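Peroxisomal membrane protein LPX1 (Saccharomyces cerevisiae, PDB 2Y6U) hydrolyses ester bonds of acyl lipids in the peroxisome, with acyl esterase, triacylglycerol lipase and phospholipase A activity. Local coordinates at residues Y35-S40 and K88-D93; K65-Y70 and Q233-F238; E69-R74 and L332-I337; F149-C154 and L165-P170. All blocks are in the same frame, centred on the assembly; numbering follows the deposited sequence.

Interaction 1. Residues Y35-S40 and K88-D93; sequences YDVYTS and KVLLID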
loop_
_atom_site.group_PDB
_atom_site.type_symbol
_atom_site.label_atom_id
_atom_site.label_comp_id
_atom_site.label_asym_id
_atom_site.label_seq_id
_atom_site.Cartn_x
_atom_site.Cartn_y
_atom_site.Cartn_z
ATOM N N TYR A 35 12.288 -7.607 13.484
ATOM C CA TYR A 35 11.290 -8.623 13.626
ATOM C C TYR A 35 11.981 -9.970 13.771
ATOM O O TYR A 35 13.136 -10.134 13.377
ATOM C CB TYR A 35 10.319 -8.666 12.435
ATOM C CG TYR A 35 10.975 -8.873 11.083
ATOM C CD1 TYR A 35 11.553 -7.810 10.402
ATOM C CD2 TYR A 35 10.986 -10.118 10.450
ATOM C CE1 TYR A 35 12.135 -7.992 9.163
ATOM C CE2 TYR A 35 11.532 -10.290 9.211
ATOM C CZ TYR A 35 12.115 -9.238 8.580
ATOM O OH TYR A 35 12.674 -9.395 7.342
ATOM N N ASP A 36 11.300 -10.938 14.350
ATOM C CA ASP A 36 11.836 -12.306 14.456
ATOM C C ASP A 36 11.119 -13.207 13.470
ATOM O O ASP A 36 9.857 -13.124 13.381
ATOM C CB ASP A 36 11.643 -12.802 15.896
ATOM C CG ASP A 36 12.499 -12.044 16.905
ATOM O OD1 ASP A 36 13.473 -11.355 16.501
ATOM O OD2 ASP A 36 12.270 -12.149 18.148
ATOM N N VAL A 37 11.862 -14.031 12.709
ATOM C CA VAL A 37 11.306 -14.966 11.784
ATOM C C VAL A 37 11.570 -16.334 12.354
ATOM O O VAL A 37 12.749 -16.717 12.597
ATOM C CB VAL A 37 12.038 -14.926 10.365
ATOM C CG1 VAL A 37 11.391 -15.907 9.440
ATOM C CG2 VAL A 37 11.923 -13.613 9.792
ATOM N N TYR A 38 10.513 -17.133 12.437
ATOM C CA TYR A 38 10.584 -18.497 12.901
ATOM C C TYR A 38 10.307 -19.388 11.722
ATOM O O TYR A 38 9.249 -19.271 11.079
ATOM C CB TYR A 38 9.567 -18.734 14.031
ATOM C CG TYR A 38 9.964 -18.024 15.301
ATOM C CD1 TYR A 38 9.565 -16.713 15.528
ATOM C CD2 TYR A 38 10.771 -18.619 16.225
ATOM C CE1 TYR A 38 9.955 -16.027 16.692
ATOM C CE2 TYR A 38 11.125 -17.957 17.408
ATOM C CZ TYR A 38 10.681 -16.688 17.645
ATOM O OH TYR A 38 11.052 -16.022 18.794
ATOM N N THR A 39 11.236 -20.305 11.421
ATOM C CA THR A 39 11.100 -21.203 10.274
ATOM C C THR A 39 11.074 -22.685 10.687
ATOM O O THR A 39 11.879 -23.149 11.487
ATOM C CB THR A 39 12.252 -20.943 9.241
ATOM O OG1 THR A 39 12.126 -19.566 8.896
ATOM C CG2 THR A 39 12.022 -21.700 8.008
ATOM N N SER A 40 10.156 -23.409 10.075
ATOM C CA SER A 40 9.976 -24.825 10.366
ATOM C C SER A 40 11.211 -25.533 9.921
ATOM O O SER A 40 11.869 -25.182 8.926
ATOM C CB SER A 40 8.732 -25.391 9.698
ATOM O OG SER A 40 8.885 -26.710 9.290
ATOM N N LYS A 88 6.452 -20.644 8.251
ATOM C CA LYS A 88 7.039 -19.452 8.855
ATOM C C LYS A 88 6.100 -18.774 9.842
ATOM O O LYS A 88 4.916 -18.669 9.592
ATOM C CB LYS A 88 7.394 -18.408 7.818
ATOM C CG LYS A 88 8.471 -18.834 6.811
ATOM C CD LYS A 88 9.162 -17.555 6.211
ATOM C CE LYS A 88 10.340 -17.809 5.298
ATOM N NZ LYS A 88 10.959 -16.423 5.023
ATOM N N VAL A 89 6.646 -18.227 10.915
ATOM C CA VAL A 89 5.909 -17.351 11.803
ATOM C C VAL A 89 6.705 -16.072 11.953
ATOM O O VAL A 89 7.909 -16.122 12.247
ATOM C CB VAL A 89 5.702 -17.927 13.239
ATOM C CG1 VAL A 89 4.857 -16.967 14.131
ATOM C CG2 VAL A 89 5.062 -19.285 13.177
ATOM N N LEU A 90 6.065 -14.920 11.763
ATOM C CA LEU A 90 6.736 -13.619 11.931
ATOM C C LEU A 90 6.182 -12.899 13.124
ATOM O O LEU A 90 4.963 -12.675 13.225
ATOM C CB LEU A 90 6.502 -12.733 10.724
ATOM C CG LEU A 90 6.722 -13.351 9.347
ATOM C CD1 LEU A 90 6.479 -12.357 8.176
ATOM C CD2 LEU A 90 8.166 -13.951 9.211
ATOM N N LEU A 91 7.050 -12.454 14.005
ATOM C CA LEU A 91 6.703 -11.711 15.120
ATOM C C LEU A 91 7.331 -10.322 15.014
ATOM O O LEU A 91 8.553 -10.160 14.991
ATOM C CB LEU A 91 7.174 -12.381 16.407
ATOM C CG LEU A 91 6.623 -13.755 16.780
ATOM C CD1 LEU A 91 7.081 -14.087 18.256
ATOM C CD2 LEU A 91 5.215 -13.957 16.510
ATOM N N ILE A 92 6.504 -9.326 14.795
ATOM C CA ILE A 92 6.976 -8.001 14.400
ATOM C C ILE A 92 6.821 -6.948 15.538
ATOM O O ILE A 92 5.793 -6.874 16.190
ATOM C CB ILE A 92 6.168 -7.533 13.160
ATOM C CG1 ILE A 92 6.438 -8.450 11.983
ATOM C CG2 ILE A 92 6.474 -6.014 12.764
ATOM C CD1 ILE A 92 5.423 -8.224 10.758
ATOM N N ASP A 93 7.855 -6.103 15.748
ATOM C CA ASP A 93 7.731 -4.941 16.637
ATOM C C ASP A 93 7.523 -3.697 15.796
ATOM O O ASP A 93 8.302 -3.357 14.878
ATOM C CB ASP A 93 8.965 -4.686 17.438
ATOM C CG ASP A 93 9.089 -5.567 18.663
ATOM O OD1 ASP A 93 8.086 -5.949 19.260
ATOM O OD2 ASP A 93 10.244 -5.833 19.038
#

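Interaction 2. Residues K65-Y70 and Q233-F238; sequences KVVWEY and QNIIDF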
loop_
_atom_site.group_PDB
_atom_site.type_symbol
_atom_site.label_atom_id
_atom_site.label_comp_id
_atom_site.label_asym_id
_atom_site.label_seq_id
_atom_site.Cartn_x
_atom_site.Cartn_y
_atom_site.Cartn_z
ATOM N N LYS A 65 6.521 -7.879 20.376
ATOM C CA LYS A 65 6.456 -9.169 19.763
ATOM C C LYS A 65 6.621 -10.300 20.788
ATOM O O LYS A 65 6.174 -11.399 20.538
ATOM C CB LYS A 65 7.524 -9.254 18.725
ATOM C CG LYS A 65 8.933 -9.278 19.327
ATOM C CD LYS A 65 10.046 -9.283 18.245
ATOM C CE LYS A 65 11.355 -8.997 18.983
ATOM N NZ LYS A 65 12.593 -8.947 18.105
ATOM N N VAL A 66 7.190 -10.003 21.957
ATOM C CA VAL A 66 7.491 -11.035 22.923
ATOM C C VAL A 66 6.232 -11.727 23.485
ATOM O O VAL A 66 6.293 -12.896 23.938
ATOM C CB VAL A 66 8.365 -10.523 24.105
ATOM C CG1 VAL A 66 7.545 -9.808 25.258
ATOM C CG2 VAL A 66 9.190 -11.703 24.644
ATOM N N VAL A 67 5.098 -11.029 23.432
ATOM C CA VAL A 67 3.854 -11.553 24.005
ATOM C C VAL A 67 3.337 -12.776 23.250
ATOM O O VAL A 67 2.511 -13.537 23.777
ATOM C CB VAL A 67 2.720 -10.498 24.071
ATOM C CG1 VAL A 67 3.201 -9.278 24.947
ATOM C CG2 VAL A 67 2.202 -10.082 22.674
ATOM N N TRP A 68 3.886 -13.007 22.054
ATOM C CA TRP A 68 3.518 -14.166 21.282
ATOM C C TRP A 68 4.469 -15.336 21.409
ATOM O O TRP A 68 4.169 -16.462 20.936
ATOM C CB TRP A 68 3.367 -13.791 19.822
ATOM C CG TRP A 68 2.545 -12.609 19.543
ATOM C CD1 TRP A 68 2.990 -11.402 19.105
ATOM C CD2 TRP A 68 1.105 -12.492 19.653
ATOM N NE1 TRP A 68 1.937 -10.560 18.888
ATOM C CE2 TRP A 68 0.767 -11.187 19.196
ATOM C CE3 TRP A 68 0.105 -13.330 20.063
ATOM C CZ2 TRP A 68 -0.499 -10.731 19.186
ATOM C CZ3 TRP A 68 -1.229 -12.864 19.987
ATOM C CH2 TRP A 68 -1.492 -11.589 19.563
ATOM N N GLU A 69 5.604 -15.170 22.098
ATOM C CA GLU A 69 6.486 -16.316 22.212
ATOM C C GLU A 69 5.905 -17.547 22.869
ATOM O O GLU A 69 6.166 -18.676 22.413
ATOM C CB GLU A 69 7.864 -15.936 22.826
ATOM C CG GLU A 69 8.552 -14.923 21.939
ATOM C CD GLU A 69 9.978 -14.476 22.537
ATOM O OE1 GLU A 69 10.376 -14.932 23.616
ATOM O OE2 GLU A 69 10.583 -13.600 21.944
ATOM N N TYR A 70 5.119 -17.372 23.927
ATOM C CA TYR A 70 4.437 -18.447 24.566
ATOM C C TYR A 70 3.576 -19.262 23.550
ATOM O O TYR A 70 3.306 -20.427 23.750
ATOM C CB TYR A 70 3.555 -17.840 25.691
ATOM C CG TYR A 70 2.734 -18.839 26.396
ATOM C CD1 TYR A 70 1.457 -19.164 25.959
ATOM C CD2 TYR A 70 3.225 -19.473 27.532
ATOM C CE1 TYR A 70 0.683 -20.096 26.623
ATOM C CE2 TYR A 70 2.441 -20.421 28.279
ATOM C CZ TYR A 70 1.161 -20.737 27.812
ATOM O OH TYR A 70 0.487 -21.691 28.485
ATOM N N GLN A 233 6.883 -13.050 32.763
ATOM C CA GLN A 233 8.320 -13.241 32.904
ATOM C C GLN A 233 8.973 -12.890 31.558
ATOM O O GLN A 233 9.986 -12.226 31.561
ATOM C CB GLN A 233 8.680 -14.678 33.297
ATOM C CG GLN A 233 10.188 -14.883 33.642
ATOM C CD GLN A 233 10.602 -14.048 34.826
ATOM O OE1 GLN A 233 10.031 -14.199 35.895
ATOM N NE2 GLN A 233 11.616 -13.190 34.659
ATOM N N ASN A 234 8.436 -13.363 30.435
ATOM C CA ASN A 234 9.005 -12.989 29.115
ATOM C C ASN A 234 8.990 -11.478 28.864
ATOM O O ASN A 234 9.966 -10.932 28.341
ATOM C CB ASN A 234 8.232 -13.617 28.003
ATOM C CG ASN A 234 8.388 -15.080 27.963
ATOM O OD1 ASN A 234 9.348 -15.653 28.583
ATOM N ND2 ASN A 234 7.443 -15.742 27.242
ATOM N N ILE A 235 7.884 -10.818 29.272
ATOM C CA ILE A 235 7.771 -9.355 29.158
ATOM C C ILE A 235 8.858 -8.695 30.001
ATOM O O ILE A 235 9.554 -7.783 29.539
ATOM C CB ILE A 235 6.366 -8.840 29.538
ATOM C CG1 ILE A 235 5.345 -9.231 28.459
ATOM C CG2 ILE A 235 6.396 -7.330 29.757
ATOM C CD1 ILE A 235 3.836 -9.095 28.895
ATOM N N ILE A 236 8.991 -9.138 31.240
ATOM C CA ILE A 236 9.957 -8.562 32.164
ATOM C C ILE A 236 11.367 -8.651 31.623
ATOM O O ILE A 236 12.120 -7.664 31.617
ATOM C CB ILE A 236 9.822 -9.196 33.576
ATOM C CG1 ILE A 236 8.511 -8.722 34.240
ATOM C CG2 ILE A 236 11.087 -8.889 34.438
ATOM C CD1 ILE A 236 7.967 -9.642 35.474
ATOM N N ASP A 237 11.727 -9.818 31.119
ATOM C CA ASP A 237 13.071 -10.062 30.618
ATOM C C ASP A 237 13.334 -9.328 29.295
ATOM O O ASP A 237 14.490 -8.903 29.022
ATOM C CB ASP A 237 13.313 -11.578 30.458
ATOM C CG ASP A 237 13.439 -12.306 31.828
ATOM O OD1 ASP A 237 13.864 -11.654 32.789
ATOM O OD2 ASP A 237 13.074 -13.505 31.951
ATOM N N PHE A 238 12.308 -9.203 28.469
ATOM C CA PHE A 238 12.487 -8.607 27.108
ATOM C C PHE A 238 12.620 -7.071 27.201
ATOM O O PHE A 238 13.407 -6.441 26.492
ATOM C CB PHE A 238 11.337 -8.973 26.237
ATOM C CG PHE A 238 11.311 -8.252 24.908
ATOM C CD1 PHE A 238 12.009 -8.746 23.830
ATOM C CD2 PHE A 238 10.550 -7.110 24.745
ATOM C CE1 PHE A 238 11.981 -8.079 22.622
ATOM C CE2 PHE A 238 10.514 -6.454 23.583
ATOM C CZ PHE A 238 11.223 -6.931 22.501
HETATM O O HOH W 1 5.377 -14.942 25.513
#

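Interaction 3. Residues E69-R74 and L332-I337; sequences EYYLPR and LVIERI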
loop_
_atom_site.group_PDB
_atom_site.type_symbol
_atom_site.label_atom_id
_atom_site.label_comp_id
_atom_site.label_asym_id
_atom_site.label_seq_id
_atom_site.Cartn_x
_atom_site.Cartn_y
_atom_site.Cartn_z
ATOM N N GLU A 69 5.604 -15.170 22.098
ATOM C CA GLU A 69 6.486 -16.316 22.212
ATOM C C GLU A 69 5.905 -17.547 22.869
ATOM O O GLU A 69 6.166 -18.676 22.413
ATOM C CB GLU A 69 7.864 -15.936 22.826
ATOM C CG GLU A 69 8.552 -14.923 21.939
ATOM C CD GLU A 69 9.978 -14.476 22.537
ATOM O OE1 GLU A 69 10.376 -14.932 23.616
ATOM O OE2 GLU A 69 10.583 -13.600 21.944
ATOM N N TYR A 70 5.119 -17.372 23.927
ATOM C CA TYR A 70 4.437 -18.447 24.566
ATOM C C TYR A 70 3.576 -19.262 23.550
ATOM O O TYR A 70 3.306 -20.427 23.750
ATOM C CB TYR A 70 3.555 -17.840 25.691
ATOM C CG TYR A 70 2.734 -18.839 26.396
ATOM C CD1 TYR A 70 1.457 -19.164 25.959
ATOM C CD2 TYR A 70 3.225 -19.473 27.532
ATOM C CE1 TYR A 70 0.683 -20.096 26.623
ATOM C CE2 TYR A 70 2.441 -20.421 28.279
ATOM C CZ TYR A 70 1.161 -20.737 27.812
ATOM O OH TYR A 70 0.487 -21.691 28.485
ATOM N N TYR A 71 3.074 -18.589 22.519
ATOM C CA TYR A 71 2.212 -19.255 21.552
ATOM C C TYR A 71 2.935 -20.247 20.645
ATOM O O TYR A 71 2.335 -21.255 20.176
ATOM C CB TYR A 71 1.562 -18.226 20.630
ATOM C CG TYR A 71 0.443 -17.393 21.277
ATOM C CD1 TYR A 71 0.650 -16.671 22.467
ATOM C CD2 TYR A 71 -0.815 -17.275 20.647
ATOM C CE1 TYR A 71 -0.402 -15.882 23.071
ATOM C CE2 TYR A 71 -1.806 -16.480 21.198
ATOM C CZ TYR A 71 -1.618 -15.809 22.409
ATOM O OH TYR A 71 -2.648 -15.033 22.947
ATOM N N LEU A 72 4.207 -19.959 20.381
ATOM C CA LEU A 72 4.922 -20.726 19.339
ATOM C C LEU A 72 4.907 -22.233 19.482
ATOM O O LEU A 72 4.620 -22.892 18.524
ATOM C CB LEU A 72 6.391 -20.232 19.208
ATOM C CG LEU A 72 6.501 -18.791 18.801
ATOM C CD1 LEU A 72 8.014 -18.297 18.967
ATOM C CD2 LEU A 72 5.929 -18.564 17.342
ATOM N N PRO A 73 5.203 -22.807 20.659
ATOM C CA PRO A 73 5.159 -24.256 20.694
ATOM C C PRO A 73 3.733 -24.819 20.749
ATOM O O PRO A 73 3.568 -26.008 20.621
ATOM C CB PRO A 73 5.975 -24.624 21.943
ATOM C CG PRO A 73 6.179 -23.348 22.664
ATOM C CD PRO A 73 5.703 -22.225 21.911
ATOM N N ARG A 74 2.716 -23.957 20.891
ATOM C CA ARG A 74 1.363 -24.422 21.152
ATOM C C ARG A 74 0.448 -24.297 19.919
ATOM O O ARG A 74 -0.659 -24.847 19.896
ATOM C CB ARG A 74 0.814 -23.598 22.294
ATOM C CG ARG A 74 1.381 -24.013 23.586
ATOM C CD ARG A 74 1.122 -22.961 24.640
ATOM N NE ARG A 74 1.644 -23.454 25.897
ATOM C CZ ARG A 74 2.894 -23.298 26.332
ATOM N NH1 ARG A 74 3.816 -22.605 25.641
ATOM N NH2 ARG A 74 3.218 -23.818 27.479
ATOM N N LEU A 332 -6.660 -20.423 26.163
ATOM C CA LEU A 332 -8.000 -20.288 25.534
ATOM C C LEU A 332 -7.933 -19.633 24.170
ATOM O O LEU A 332 -8.568 -20.106 23.242
ATOM C CB LEU A 332 -8.995 -19.552 26.438
ATOM C CG LEU A 332 -9.327 -20.304 27.749
ATOM C CD1 LEU A 332 -10.274 -19.477 28.626
ATOM C CD2 LEU A 332 -9.902 -21.705 27.480
ATOM N N VAL A 333 -7.119 -18.586 24.041
ATOM C CA VAL A 333 -6.944 -17.905 22.781
ATOM C C VAL A 333 -6.266 -18.828 21.720
ATOM O O VAL A 333 -6.708 -18.946 20.572
ATOM C CB VAL A 333 -6.166 -16.608 22.950
ATOM C CG1 VAL A 333 -5.923 -15.890 21.577
ATOM C CG2 VAL A 333 -6.932 -15.600 23.887
ATOM N N ILE A 334 -5.272 -19.570 22.161
ATOM C CA ILE A 334 -4.579 -20.471 21.272
ATOM C C ILE A 334 -5.500 -21.573 20.750
ATOM O O ILE A 334 -5.487 -21.935 19.541
ATOM C CB ILE A 334 -3.371 -21.040 21.982
ATOM C CG1 ILE A 334 -2.313 -19.962 22.149
ATOM C CG2 ILE A 334 -2.797 -22.292 21.262
ATOM C CD1 ILE A 334 -1.238 -20.305 23.258
ATOM N N GLU A 335 -6.354 -22.066 21.644
ATOM C CA GLU A 335 -7.286 -23.121 21.237
ATOM C C GLU A 335 -8.191 -22.628 20.177
ATOM O O GLU A 335 -8.423 -23.351 19.220
ATOM C CB GLU A 335 -8.081 -23.706 22.400
ATOM C CG GLU A 335 -9.047 -24.750 21.948
ATOM C CD GLU A 335 -10.420 -24.179 21.402
ATOM O OE1 GLU A 335 -10.809 -23.009 21.721
ATOM O OE2 GLU A 335 -11.129 -24.932 20.672
ATOM N N ARG A 336 -8.614 -21.361 20.261
ATOM C CA ARG A 336 -9.372 -20.788 19.184
ATOM C C ARG A 336 -8.622 -20.574 17.885
ATOM O O ARG A 336 -9.130 -20.875 16.821
ATOM C CB ARG A 336 -10.045 -19.462 19.571
ATOM C CG ARG A 336 -10.987 -19.561 20.714
ATOM C CD ARG A 336 -12.371 -20.025 20.219
ATOM N NE ARG A 336 -12.468 -21.446 20.105
ATOM C CZ ARG A 336 -13.342 -22.105 19.341
ATOM N NH1 ARG A 336 -14.337 -21.507 18.578
ATOM N NH2 ARG A 336 -13.252 -23.413 19.386
ATOM N N ILE A 337 -7.453 -20.014 17.973
ATOM C CA ILE A 337 -6.660 -19.762 16.801
ATOM C C ILE A 337 -6.418 -21.131 16.069
ATOM O O ILE A 337 -6.642 -21.259 14.839
ATOM C CB ILE A 337 -5.317 -19.170 17.188
ATOM C CG1 ILE A 337 -5.452 -17.727 17.726
ATOM C CG2 ILE A 337 -4.316 -19.317 16.012
ATOM C CD1 ILE A 337 -4.166 -17.072 18.291
#

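Interaction 4. Residues F149-C154 and L165-P170; sequences FQALAC and LILIEP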
loop_
_atom_site.group_PDB
_atom_site.type_symbol
_atom_site.label_atom_id
_atom_site.label_comp_id
_atom_site.label_asym_id
_atom_site.label_seq_id
_atom_site.Cartn_x
_atom_site.Cartn_y
_atom_site.Cartn_z
ATOM N N PHE A 149 -6.482 -3.705 14.502
ATOM C CA PHE A 149 -6.686 -2.604 13.509
ATOM C C PHE A 149 -5.747 -2.856 12.301
ATOM O O PHE A 149 -6.157 -2.703 11.119
ATOM C CB PHE A 149 -6.407 -1.265 14.177
ATOM C CG PHE A 149 -6.573 -0.059 13.302
ATOM C CD1 PHE A 149 -5.593 0.247 12.322
ATOM C CD2 PHE A 149 -7.669 0.787 13.451
ATOM C CE1 PHE A 149 -5.741 1.396 11.534
ATOM C CE2 PHE A 149 -7.816 1.927 12.684
ATOM C CZ PHE A 149 -6.853 2.244 11.706
ATOM N N GLN A 150 -4.461 -3.074 12.586
ATOM C CA GLN A 150 -3.450 -3.202 11.527
ATOM C C GLN A 150 -3.622 -4.395 10.627
ATOM O O GLN A 150 -3.410 -4.270 9.454
ATOM C CB GLN A 150 -2.050 -3.121 12.108
ATOM C CG GLN A 150 -1.786 -1.747 12.720
ATOM C CD GLN A 150 -0.446 -1.678 13.402
ATOM O OE1 GLN A 150 -0.068 -2.600 14.129
ATOM N NE2 GLN A 150 0.249 -0.577 13.233
ATOM N N ALA A 151 -4.151 -5.485 11.175
ATOM C CA ALA A 151 -4.510 -6.660 10.360
ATOM C C ALA A 151 -5.525 -6.284 9.287
ATOM O O ALA A 151 -5.394 -6.658 8.149
ATOM C CB ALA A 151 -5.038 -7.816 11.242
ATOM N N LEU A 152 -6.609 -5.629 9.711
ATOM C CA LEU A 152 -7.602 -5.102 8.783
ATOM C C LEU A 152 -7.025 -4.140 7.738
ATOM O O LEU A 152 -7.274 -4.279 6.536
ATOM C CB LEU A 152 -8.739 -4.401 9.560
ATOM C CG LEU A 152 -9.635 -5.270 10.390
ATOM C CD1 LEU A 152 -10.482 -4.436 11.437
ATOM C CD2 LEU A 152 -10.567 -6.106 9.438
ATOM N N ALA A 153 -6.173 -3.217 8.195
ATOM C CA ALA A 153 -5.583 -2.259 7.286
ATOM C C ALA A 153 -4.646 -2.910 6.286
ATOM O O ALA A 153 -4.607 -2.495 5.140
ATOM C CB ALA A 153 -4.847 -1.116 8.062
ATOM N N CYS A 154 -3.938 -3.954 6.723
ATOM C CA CYS A 154 -3.144 -4.746 5.792
ATOM C C CYS A 154 -3.959 -5.256 4.654
ATOM O O CYS A 154 -3.542 -5.134 3.481
ATOM C CB CYS A 154 -2.500 -5.970 6.476
ATOM S SG CYS A 154 -1.034 -5.463 7.504
ATOM N N LEU A 165 -7.939 -13.657 8.759
ATOM C CA LEU A 165 -7.636 -12.606 9.752
ATOM C C LEU A 165 -8.179 -13.069 11.067
ATOM O O LEU A 165 -9.343 -13.568 11.134
ATOM C CB LEU A 165 -8.316 -11.299 9.370
ATOM C CG LEU A 165 -7.609 -10.438 8.329
ATOM C CD1 LEU A 165 -7.393 -11.064 6.930
ATOM C CD2 LEU A 165 -8.385 -9.100 8.316
ATOM N N ILE A 166 -7.389 -12.959 12.124
ATOM C CA ILE A 166 -7.820 -13.286 13.455
ATOM C C ILE A 166 -7.531 -12.032 14.306
ATOM O O ILE A 166 -6.380 -11.604 14.477
ATOM C CB ILE A 166 -7.092 -14.492 14.052
ATOM C CG1 ILE A 166 -7.252 -15.721 13.120
ATOM C CG2 ILE A 166 -7.639 -14.725 15.509
ATOM C CD1 ILE A 166 -6.600 -17.005 13.632
ATOM N N LEU A 167 -8.581 -11.389 14.752
ATOM C CA LEU A 167 -8.498 -10.148 15.467
ATOM C C LEU A 167 -8.847 -10.393 16.910
ATOM O O LEU A 167 -9.977 -10.830 17.221
ATOM C CB LEU A 167 -9.504 -9.159 14.826
ATOM C CG LEU A 167 -9.551 -9.041 13.314
ATOM C CD1 LEU A 167 -10.648 -8.031 12.900
ATOM C CD2 LEU A 167 -8.202 -8.629 12.724
ATOM N N ILE A 168 -7.927 -10.106 17.827
ATOM C CA ILE A 168 -8.179 -10.355 19.233
ATOM C C ILE A 168 -8.370 -8.958 19.825
ATOM O O ILE A 168 -7.440 -8.148 19.876
ATOM C CB ILE A 168 -7.035 -11.067 19.904
ATOM C CG1 ILE A 168 -6.686 -12.415 19.189
ATOM C CG2 ILE A 168 -7.374 -11.275 21.445
ATOM C CD1 ILE A 168 -5.224 -12.898 19.511
ATOM N N GLU A 169 -9.551 -8.655 20.299
ATOM C CA GLU A 169 -9.835 -7.354 20.865
ATOM C C GLU A 169 -9.347 -6.166 20.045
ATOM O O GLU A 169 -8.608 -5.270 20.554
ATOM C CB GLU A 169 -9.223 -7.280 22.256
ATOM C CG GLU A 169 -9.944 -8.091 23.287
ATOM C CD GLU A 169 -11.278 -7.356 23.793
ATOM O OE1 GLU A 169 -11.222 -6.149 24.016
ATOM O OE2 GLU A 169 -12.300 -8.010 24.024
ATOM N N PRO A 170 -9.666 -6.159 18.739
ATOM C CA PRO A 170 -9.226 -5.092 17.906
ATOM C C PRO A 170 -9.793 -3.745 18.426
ATOM O O PRO A 170 -10.945 -3.682 18.863
ATOM C CB PRO A 170 -9.812 -5.418 16.531
ATOM C CG PRO A 170 -10.999 -6.227 16.827
ATOM C CD PRO A 170 -10.616 -7.039 18.077
#

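Interaction 1. Residues Y35-S40 and K88-D93
Y35-T39 and K88-I92 run antiparallel, their axes 4.7 Å apart, with D36-L91 and Y38-V89 as the hydrogen-bonded pairs. Each pair closes a ring of two N-H···O bonds; the straightest runs from L91 N to D36 O (3.0 Å, 174° at the hydrogen). CA-H···O contacts run from L90 CA, between the rings, to D36 O, and from K88 CA, beyond them, to Y38 O. On the face carrying V37, L90 and I92, both methyls of V37 lie alongside L90 CD2, each 3.8 Å from it, and Y35 CB rests on I92 CG1. This is the antiparallel edge of the central alpha/beta-hydrolase sheet: strand 6-11 flanks 35-40 on its outer side, and 84-92 runs parallel to 51-58 on the other. On the opposite face, Y38 has CG anti to its carbonyl carbon (chi1 -70°), and the ring sends CE1 to L91 CD1 (3.8 Å), while CB meets V89 CB at 4.0 Å. V89 O, already bonded to Y38 N, lies at the ring edge. An alanine in place of Y38 would probably open a gap beside L91 CD1 and L72, which also packs on the ring. Y35 OH and K88 NZ both reach E128; T10 and K65 hold D36 OD1.

Interaction 2. Residues K65-Y70 and Q233-F238
V66 presses against one face of the F238 ring, its CB 4.1 Å from the ring centroid and 24° off the normal, in a CH-pi contact shifted toward CG. With V66 CG2 anti to the backbone N, that methyl reaches F238 CB and N234 O, whereas CG1 turns to I235 CG1 (3.9 Å). V67 CG1 extends the apolar patch to I235 CD1 at 4.0 Å. The K65 chain crosses the phenyl group at about a right angle and brings CE to 3.8 Å from F238 CE1; its ammonium continues to D36 and D99. A single water bridges loop and helix: it donates to V66 O (2.7 Å) and accepts from Y70 N and, at 2.8 Å, from N234 ND2. Farther out, M218 of helix 211-220 backs I235. The contact thus sets the loop after strand 51-58 of the alpha/beta-hydrolase core against helix 229-239, which belongs to the long insertion between strands 164-168 and 286-292, the usual site of a cap in this fold.

Interaction 3. Residues E69-R74 and L332-I337
I334 lies over one face of the Y71 ring, its CG1 3.4 Å from CD2 and 3.8 Å from the ring centroid, a CH-pi contact offset toward the rim. The contact joins the loop after strand 51-58 to helix 330-347, the long helix after the last strand of the alpha/beta-hydrolase sheet. Y71 is turned so that CG stands anti to its carbonyl carbon (chi1 -74°), and its side chain crosses that of I334 obliquely. The ring edge is occupied as well: I337 CD1 lies in the ring plane, 3.8 Å from CE2, its side chain at about a right angle to the tyrosine, and V333 CG1 approaches OH at 3.7 Å. That hydroxyl is hydrogen-bonded to N326 O. The CG1 branch of I334 ends in CD1, which meets the edge of the Y70 ring and touches R74 CD (3.8 Å); the CG2 branch faces R74 O, which accepts a hydrogen bond from N338. Y70 OH is hydrogen-bonded to D331 near the start of the same helix. R74 folds back over Y70 in a cation-pi contact, NH1 lying 3.6 Å above the ring plane over its centre, and that nitrogen donates to a lone pair of Y70 O at 2.9 Å.

Interaction 4. Residues F149-C154 and L165-P170
The beta-alpha-beta unit formed by strand 137-144, helix 146-157 and strand 164-168 packs its helix on its second strand here, through L152 and A151 against L165 and L167. The strand-helix turn leading into it carries a GxSxG sequence at G143, S145 and G147, consistent with the nucleophile elbow of an alpha/beta hydrolase. Helix and strand run nearly antiparallel, at 155°, with 8.5 Å between their axes. L167 divides its methyls between two helix residues: CD2 sits on A151 CB at 3.6 Å, and CD1 meets CG and CD1 of L152. The leucine side chains of the strand each cross L152 at about a right angle. Replacing L152 by an alanine would probably leave L167 CD1 without its helix partner, strip L165 CD2 of one of its two, and open a gap between helix and strand. V141 of the neighbouring strand touches A151 and L165. Past the strand's end P170 CB approaches F149 N. L165 CD2 lies 3.9 Å from both A151 O and L152 CD2.

Interactions 1 and 4 reach the same sheet, their centres 18 Å apart: interaction 1 pairs strands in it, interaction 4 packs helix 146-157 on its parallel strand 164-168. Interactions 2 and 3, with centres 14 Å apart, start from one loop after strand 51-58 and share E69 and Y70, sending its two ends to helices 229-239 and 330-347. Interaction 1 touches both, through D93 and D36 to K65 and through Y38 and V89 to L72. I168 ties interaction 4 to them, packing on W68 and V333. Along the chain interaction 4 is nested inside the loops closed by interactions 2 and 3. The loop after strand 51-58 thus joins the sheet, the inserted helix 229-239 and the late helix 330-347.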